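Local coordinates for protein alcohol dehydrogenase (Thermus sp., PDB 4CPD) that probably oxidises alcohols with NAD+ as a zinc-dependent, medium-chain alcohol dehydrogenase, and binds zinc and NAD, at residues A[89-93]-A[94-98]; A[242-246]-A[247-251]. All blocks are in the same frame, centred on the assembly; numbering follows the deposited sequence.

How the contacts relate
Contact 1 (89-93 with 94-98) comes first along the chain and closes before contact 2 (242-246 with 247-251) opens. Their centres lie 30 Å apart and their nearest atoms about 19 Å apart, so they do not touch. Contact 1 belongs to the GroES-like domain. It runs from the loop after strand 86-87 into helix 93-96 and the turn after it, and holds a four-cysteine zinc. Contact 2 belongs to the NAD-binding part, where strand 239-242 of the six-stranded parallel sheet passes into helix 247-256. One contact thus shapes a metal-bound loop and the other a wall of the coenzyme pocket. Both also touch the second subunit of the dimer.

Contact 1 of 2, residues A[89-93]-A[94-98]; sequences CGTCP and YCRRH. With ZN (zinc ion), chain F.
Cys95 meets the loop 89-93 at a zinc ion and at the backbone of Gly90. Its CB points toward the loop and packs on Gly90 CA at 3.5 Å. SG, the tip, lies anti to the carbonyl carbon (chi1 -75°), where it binds the zinc at 2.3 Å and accepts a hydrogen bond from Gly90 N at 3.1 Å. Cys89 SG and Cys92 SG bind the same ion, at 2.3 Å and 2.4 Å, and Cys103 completes the Cys4 site. Such a site is as in the structural zinc lobe of medium-chain alcohol dehydrogenases, distinct from the zinc on Cys38, His59 and Asp152. Cys89 SG also accepts from the backbone N of both Thr91 and Cys92. Cys92 is the N-cap of the helix: its SG accepts from Cys95 N at 3.5 Å, and its carbonyl O accepts from Arg96 N at 2.9 Å. The Arg96 chain bends at chi2 and chi3 and runs alongside Thr91, with one guanidinium face over Thr91 CA and CB. Arg97 NH1 lies over one face of the Tyr94 ring, offset toward its rim. Arg97 NH2 forms a salt bridge with Glu235 of the second subunit. The cysteines are probably thiolates. Backbone N-H groups pointing at their sulfurs would partly offset the negative charge gathered round the zinc and help fix the loop's shape.

Contact 2 of 2, residues A[242-246]-A[247-251]; sequences EAVGG and AATLS. With NAD (nicotinamide-adenine-dinucleotide), chain G.
Gly246 ends the loop 242-246 and is the N-cap of helix 247-256. Its O accepts from Leu250 N at 3.1 Å, in the carbonyl plane, and closes the first helical turn. This is a strand-to-helix turn of the Rossmann-type NAD-binding fold. Gly245 and Gly246 have positive phi, and a side chain on either would press on the preceding carbonyl O. Thr249 points back at the loop. Its OG1 sits between its own backbone N and carbonyl carbon (chi1 47°), which puts it 2.8 Å from Glu242 OE1 and 3.0 Å from Gly246 O. It can give its proton to either. Glu242 crosses Thr249 at about a right angle. Its OE1 also takes weak bonds from Val244 N and Gly245 N, and its CG meets Leu250 CD2 at 3.5 Å. Replacing Glu242 by an alanine would remove the carboxylate and is likely to leave these two amides without their acceptor and the Thr249 hydroxyl with Gly246 O alone of the two described. Val244 faces the coenzyme: CG1 lies 3.6 Å from NAD N7A of the adenine. At the nicotinamide ribose, NAD O3D donates to Val244 O at 3.0 Å.

Contact 1 of 2, residues A[89-93]-A[94-98]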
ATOM      1  N   CYS A  89     -21.884  -9.416   6.997  1.00 38.11           N
ATOM      2  CA  CYS A  89     -22.557 -10.384   7.820  1.00 38.51           C
ATOM      3  C   CYS A  89     -22.153 -10.242   9.271  1.00 36.52           C
ATOM      4  O   CYS A  89     -22.912 -10.611  10.158  1.00 37.12           O
ATOM      5  CB  CYS A  89     -22.231 -11.809   7.311  1.00 42.29           C
ATOM      6  SG  CYS A  89     -20.602 -12.469   7.805  1.00 47.71           S
ATOM      7  N   GLY A  90     -20.916  -9.821   9.503  1.00 34.56           N
ATOM      8  CA  GLY A  90     -20.427  -9.586  10.842  1.00 35.05           C
ATOM      9  C   GLY A  90     -19.780 -10.778  11.539  1.00 37.44           C
ATOM     10  O   GLY A  90     -19.264 -10.645  12.671  1.00 33.59           O
ATOM     11  N   THR A  91     -19.815 -11.950  10.908  1.00 39.18           N
ATOM     12  CA  THR A  91     -19.270 -13.161  11.562  1.00 40.59           C
ATOM     13  C   THR A  91     -18.259 -13.947  10.723  1.00 38.64           C
ATOM     14  O   THR A  91     -17.505 -14.736  11.273  1.00 40.22           O
ATOM     15  CB  THR A  91     -20.395 -14.115  12.096  1.00 43.05           C
ATOM     16  OG1 THR A  91     -21.298 -14.472  11.029  1.00 43.15           O
ATOM     17  CG2 THR A  91     -21.178 -13.453  13.247  1.00 40.37           C
ATOM     18  N   CYS A  92     -18.204 -13.736   9.413  1.00 38.73           N
ATOM     19  CA  CYS A  92     -17.174 -14.399   8.622  1.00 36.07           C
ATOM     20  C   CYS A  92     -15.772 -13.891   8.976  1.00 42.07           C
ATOM     21  O   CYS A  92     -15.609 -12.827   9.595  1.00 41.53           O
ATOM     22  CB  CYS A  92     -17.440 -14.213   7.151  1.00 34.44           C
ATOM     23  SG  CYS A  92     -17.056 -12.609   6.495  1.00 37.10           S
ATOM     24  N   PRO A  93     -14.732 -14.645   8.581  1.00 47.29           N
ATOM     25  CA  PRO A  93     -13.369 -14.238   8.941  1.00 47.33           C
ATOM     26  C   PRO A  93     -12.976 -12.820   8.505  1.00 43.46           C
ATOM     27  O   PRO A  93     -12.280 -12.124   9.268  1.00 37.93           O
ATOM     28  CB  PRO A  93     -12.501 -15.275   8.229  1.00 47.97           C
ATOM     29  CG  PRO A  93     -13.396 -16.445   7.998  1.00 45.83           C
ATOM     30  CD  PRO A  93     -14.729 -15.854   7.738  1.00 45.23           C
ATOM     31  N   TYR A  94     -13.419 -12.413   7.317  1.00 38.85           N
ATOM     32  CA  TYR A  94     -13.191 -11.025   6.874  1.00 45.04           C
ATOM     33  C   TYR A  94     -13.900  -9.956   7.750  1.00 41.05           C
ATOM     34  O   TYR A  94     -13.308  -8.936   8.072  1.00 40.73           O
ATOM     35  CB  TYR A  94     -13.514 -10.862   5.375  1.00 45.41           C
ATOM     36  CG  TYR A  94     -12.499 -11.606   4.550  1.00 53.14           C
ATOM     37  CD1 TYR A  94     -11.221 -11.086   4.358  1.00 51.94           C
ATOM     38  CD2 TYR A  94     -12.773 -12.893   4.041  1.00 57.48           C
ATOM     39  CE1 TYR A  94     -10.266 -11.794   3.639  1.00 55.09           C
ATOM     40  CE2 TYR A  94     -11.823 -13.604   3.319  1.00 54.73           C
ATOM     41  CZ  TYR A  94     -10.571 -13.057   3.116  1.00 58.01           C
ATOM     42  OH  TYR A  94      -9.620 -13.765   2.391  1.00 58.47           O
ATOM     43  N   CYS A  95     -15.142 -10.204   8.143  1.00 37.47           N
ATOM     44  CA  CYS A  95     -15.851  -9.287   9.011  1.00 37.30           C
ATOM     45  C   CYS A  95     -15.150  -9.223  10.335  1.00 34.47           C
ATOM     46  O   CYS A  95     -15.047  -8.155  10.888  1.00 33.89           O
ATOM     47  CB  CYS A  95     -17.321  -9.695   9.225  1.00 40.11           C
ATOM     48  SG  CYS A  95     -18.386  -9.346   7.813  1.00 38.97           S
ATOM     49  N   ARG A  96     -14.646 -10.346  10.832  1.00 35.96           N
ATOM     50  CA  ARG A  96     -13.944 -10.338  12.139  1.00 39.26           C
ATOM     51  C   ARG A  96     -12.623  -9.540  12.119  1.00 39.64           C
ATOM     52  O   ARG A  96     -12.206  -9.025  13.147  1.00 40.96           O
ATOM     53  CB  ARG A  96     -13.703 -11.742  12.663  1.00 40.04           C
ATOM     54  CG  ARG A  96     -14.941 -12.615  12.552  1.00 44.59           C
ATOM     55  CD  ARG A  96     -15.215 -13.427  13.803  1.00 45.75           C
ATOM     56  NE  ARG A  96     -16.255 -12.795  14.600  1.00 49.28           N
ATOM     57  CZ  ARG A  96     -17.390 -13.374  15.012  1.00 54.04           C
ATOM     58  NH1 ARG A  96     -17.673 -14.656  14.753  1.00 53.60           N
ATOM     59  NH2 ARG A  96     -18.245 -12.663  15.727  1.00 53.98           N
ATOM     60  N   ARG A  97     -11.998  -9.448  10.940  1.00 40.30           N
ATOM     61  CA  ARG A  97     -10.825  -8.612  10.696  1.00 41.31           C
ATOM     62  C   ARG A  97     -11.199  -7.161  10.425  1.00 39.94           C
ATOM     63  O   ARG A  97     -10.338  -6.357  10.100  1.00 39.85           O
ATOM     64  CB  ARG A  97     -10.053  -9.113   9.464  1.00 42.95           C
ATOM     65  CG  ARG A  97      -9.391 -10.480   9.560  1.00 43.93           C
ATOM     66  CD  ARG A  97      -8.870 -10.877   8.177  1.00 47.17           C
ATOM     67  NE  ARG A  97      -8.236 -12.201   8.176  1.00 52.03           N
ATOM     68  CZ  ARG A  97      -8.623 -13.249   7.438  1.00 49.30           C
ATOM     69  NH1 ARG A  97      -9.622 -13.162   6.578  1.00 50.75           N
ATOM     70  NH2 ARG A  97      -7.978 -14.396   7.539  1.00 49.30           N
ATOM     71  N   HIS A  98     -12.480  -6.841  10.532  1.00 39.89           N
ATOM     72  CA  HIS A  98     -13.007  -5.509  10.216  1.00 39.70           C
ATOM     73  C   HIS A  98     -12.780  -5.068   8.778  1.00 40.93           C
ATOM     74  O   HIS A  98     -12.662  -3.841   8.491  1.00 41.38           O
ATOM     75  CB  HIS A  98     -12.493  -4.469  11.213  1.00 38.56           C
ATOM     76  CG  HIS A  98     -12.756  -4.846  12.642  1.00 41.27           C
ATOM     77  ND1 HIS A  98     -11.954  -4.454  13.692  1.00 41.23           N
ATOM     78  CD2 HIS A  98     -13.748  -5.582  13.192  1.00 42.58           C
ATOM     79  CE1 HIS A  98     -12.439  -4.925  14.825  1.00 39.53           C
ATOM     80  NE2 HIS A  98     -13.527  -5.617  14.549  1.00 44.17           N
TER
HETATM   81 ZN    ZN F1300     -19.024 -11.244   6.649  1.00 38.66          ZN

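Contact 2 of 2, residues A[242-246]-A[247-251]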
ATOM      1  N   GLU A 242      -6.779   8.803  -6.306  1.00 51.27           N
ATOM      2  CA  GLU A 242      -7.265   8.733  -7.687  1.00 51.58           C
ATOM      3  C   GLU A 242      -8.705   8.254  -7.635  1.00 47.72           C
ATOM      4  O   GLU A 242      -9.028   7.239  -7.018  1.00 47.11           O
ATOM      5  CB  GLU A 242      -6.320   7.943  -8.629  1.00 54.61           C
ATOM      6  CG  GLU A 242      -6.783   6.600  -9.121  1.00 60.78           C
ATOM      7  CD  GLU A 242      -7.985   6.655 -10.035  1.00 63.29           C
ATOM      8  OE1 GLU A 242      -7.942   7.369 -11.058  1.00 57.61           O
ATOM      9  OE2 GLU A 242      -8.976   5.936  -9.732  1.00 72.96           O
ATOM     10  N   ALA A 243      -9.578   9.036  -8.248  1.00 45.33           N
ATOM     11  CA  ALA A 243     -11.012   8.821  -8.131  1.00 46.47           C
ATOM     12  C   ALA A 243     -11.705   8.818  -9.486  1.00 50.78           C
ATOM     13  O   ALA A 243     -12.884   9.201  -9.572  1.00 53.19           O
ATOM     14  CB  ALA A 243     -11.628   9.888  -7.248  1.00 45.80           C
ATOM     15  N   VAL A 244     -10.986   8.404 -10.530  1.00 49.01           N
ATOM     16  CA  VAL A 244     -11.567   8.315 -11.840  1.00 53.07           C
ATOM     17  C   VAL A 244     -11.789   6.866 -12.217  1.00 58.87           C
ATOM     18  O   VAL A 244     -12.914   6.475 -12.532  1.00 56.42           O
ATOM     19  CB  VAL A 244     -10.673   9.000 -12.870  1.00 56.97           C
ATOM     20  CG1 VAL A 244     -11.232   8.782 -14.269  1.00 60.97           C
ATOM     21  CG2 VAL A 244     -10.567  10.485 -12.566  1.00 55.97           C
ATOM     22  N   GLY A 245     -10.700   6.094 -12.199  1.00 65.61           N
ATOM     23  CA  GLY A 245     -10.682   4.688 -12.645  1.00 66.84           C
ATOM     24  C   GLY A 245      -9.905   4.552 -13.946  1.00 67.60           C
ATOM     25  O   GLY A 245     -10.117   5.341 -14.873  1.00 72.13           O
ATOM     26  N   GLY A 246      -8.997   3.579 -14.016  1.00 64.26           N
ATOM     27  CA  GLY A 246      -8.311   3.256 -15.277  1.00 64.32           C
ATOM     28  C   GLY A 246      -6.820   3.587 -15.357  1.00 69.33           C
ATOM     29  O   GLY A 246      -6.312   4.499 -14.680  1.00 71.52           O
ATOM     30  N   ALA A 247      -6.126   2.867 -16.236  1.00 69.09           N
ATOM     31  CA  ALA A 247      -4.667   2.911 -16.305  1.00 71.96           C
ATOM     32  C   ALA A 247      -4.101   4.289 -16.569  1.00 69.07           C
ATOM     33  O   ALA A 247      -2.990   4.602 -16.126  1.00 73.05           O
ATOM     34  CB  ALA A 247      -4.157   1.954 -17.363  1.00 74.78           C
ATOM     35  N   ALA A 248      -4.828   5.104 -17.315  1.00 64.31           N
ATOM     36  CA  ALA A 248      -4.327   6.435 -17.621  1.00 65.48           C
ATOM     37  C   ALA A 248      -4.103   7.215 -16.317  1.00 65.29           C
ATOM     38  O   ALA A 248      -2.984   7.645 -16.006  1.00 60.35           O
ATOM     39  CB  ALA A 248      -5.290   7.165 -18.534  1.00 64.71           C
ATOM     40  N   THR A 249      -5.166   7.339 -15.529  1.00 63.71           N
ATOM     41  CA  THR A 249      -5.118   8.109 -14.288  1.00 59.84           C
ATOM     42  C   THR A 249      -4.266   7.451 -13.181  1.00 63.40           C
ATOM     43  O   THR A 249      -3.681   8.147 -12.341  1.00 57.58           O
ATOM     44  CB  THR A 249      -6.528   8.394 -13.760  1.00 57.80           C
ATOM     45  OG1 THR A 249      -7.326   7.200 -13.784  1.00 62.70           O
ATOM     46  CG2 THR A 249      -7.188   9.443 -14.605  1.00 56.56           C
ATOM     47  N   LEU A 250      -4.190   6.122 -13.175  1.00 60.60           N
ATOM     48  CA  LEU A 250      -3.335   5.430 -12.208  1.00 60.75           C
ATOM     49  C   LEU A 250      -1.840   5.678 -12.449  1.00 62.53           C
ATOM     50  O   LEU A 250      -1.079   5.852 -11.501  1.00 59.72           O
ATOM     51  CB  LEU A 250      -3.641   3.927 -12.179  1.00 61.56           C
ATOM     52  CG  LEU A 250      -5.007   3.579 -11.554  1.00 64.23           C
ATOM     53  CD1 LEU A 250      -5.485   2.163 -11.903  1.00 61.52           C
ATOM     54  CD2 LEU A 250      -4.964   3.759 -10.046  1.00 64.02           C
ATOM     55  N   SER A 251      -1.425   5.689 -13.713  1.00 66.32           N
ATOM     56  CA  SER A 251      -0.024   5.949 -14.059  1.00 68.45           C
ATOM     57  C   SER A 251       0.310   7.386 -13.705  1.00 60.53           C
ATOM     58  O   SER A 251       1.405   7.708 -13.223  1.00 55.05           O
ATOM     59  CB  SER A 251       0.206   5.718 -15.551  1.00 72.52           C
ATOM     60  OG  SER A 251      -0.437   4.527 -15.969  1.00 80.95           O
TER
HETATM   61  PA  NAD G1407     -18.384  10.449 -12.055  1.00 77.42           P
HETATM   62  O1A NAD G1407     -19.665  11.257 -11.837  1.00 63.81           O
HETATM   63  O2A NAD G1407     -18.213   9.653 -13.345  1.00 70.53           O
HETATM   64  O5B NAD G1407     -17.041  11.328 -11.847  1.00 72.90           O
HETATM   65  C5B NAD G1407     -15.871  11.077 -12.625  1.00 77.42           C
HETATM   66  C4B NAD G1407     -15.092  12.374 -12.825  1.00 84.55           C
HETATM   67  O4B NAD G1407     -13.780  12.083 -13.323  1.00 78.98           O
HETATM   68  C3B NAD G1407     -15.785  13.287 -13.843  1.00 82.18           C
HETATM   69  O3B NAD G1407     -15.817  14.663 -13.434  1.00 69.96           O
HETATM   70  C2B NAD G1407     -14.932  13.163 -15.072  1.00 84.70           C
HETATM   71  O2B NAD G1407     -14.973  14.348 -15.873  1.00 82.42           O
HETATM   72  C1B NAD G1407     -13.568  12.918 -14.458  1.00 82.81           C
HETATM   73  N9A NAD G1407     -12.688  12.271 -15.432  1.00 90.34           N
HETATM   74  C8A NAD G1407     -13.044  11.258 -16.248  1.00 87.86           C
HETATM   75  N7A NAD G1407     -11.984  10.920 -17.021  1.00 93.35           N
HETATM   76  C5A NAD G1407     -10.944  11.720 -16.690  1.00 88.69           C
HETATM   77  C6A NAD G1407      -9.537  11.878 -17.109  1.00 87.16           C
HETATM   78  N6A NAD G1407      -9.057  11.070 -18.069  1.00 85.40           N
HETATM   79  N1A NAD G1407      -8.766  12.833 -16.525  1.00 91.56           N
HETATM   80  C2A NAD G1407      -9.257  13.637 -15.562  1.00 88.34           C
HETATM   81  N3A NAD G1407     -10.537  13.544 -15.130  1.00 91.40           N
HETATM   82  C4A NAD G1407     -11.411  12.623 -15.640  1.00 91.79           C
HETATM   83  O3  NAD G1407     -18.220   9.366 -10.858  1.00 82.45           O
HETATM   84  PN  NAD G1407     -18.256   9.600  -9.254  1.00 79.80           P
HETATM   85  O1N NAD G1407     -19.722   9.488  -8.883  1.00 64.02           O
HETATM   86  O2N NAD G1407     -17.358  10.768  -8.831  1.00 70.72           O
HETATM   87  O5D NAD G1407     -17.459   8.284  -8.757  1.00 78.51           O
HETATM   88  C5D NAD G1407     -16.019   8.327  -8.823  1.00 77.24           C
HETATM   89  C4D NAD G1407     -15.338   6.999  -9.143  1.00 75.50           C
HETATM   90  O4D NAD G1407     -15.190   6.266  -7.919  1.00 75.71           O
HETATM   91  C3D NAD G1407     -16.119   6.099 -10.103  1.00 75.75           C
HETATM   92  O3D NAD G1407     -15.176   5.346 -10.887  1.00 63.16           O
HETATM   93  C2D NAD G1407     -16.952   5.219  -9.169  1.00 78.14           C
HETATM   94  O2D NAD G1407     -17.423   3.967  -9.730  1.00 65.75           O
HETATM   95  C1D NAD G1407     -15.953   5.043  -8.022  1.00 76.14           C
HETATM   96  N1N NAD G1407     -16.564   4.669  -6.736  1.00 74.51           N
HETATM   97  C2N NAD G1407     -15.881   3.747  -6.052  1.00 68.30           C
HETATM   98  C3N NAD G1407     -16.312   3.278  -4.819  1.00 60.95           C
HETATM   99  C7N NAD G1407     -15.436   2.255  -4.156  1.00 54.73           C
HETATM  100  O7N NAD G1407     -15.892   1.436  -3.375  1.00 50.96           O
HETATM  101  N7N NAD G1407     -14.119   2.294  -4.442  1.00 51.77           N
HETATM  102  C4N NAD G1407     -17.499   3.794  -4.271  1.00 63.70           C
HETATM  103  C5N NAD G1407     -18.208   4.760  -4.994  1.00 67.31           C
HETATM  104  C6N NAD G1407     -17.718   5.188  -6.239  1.00 74.09           C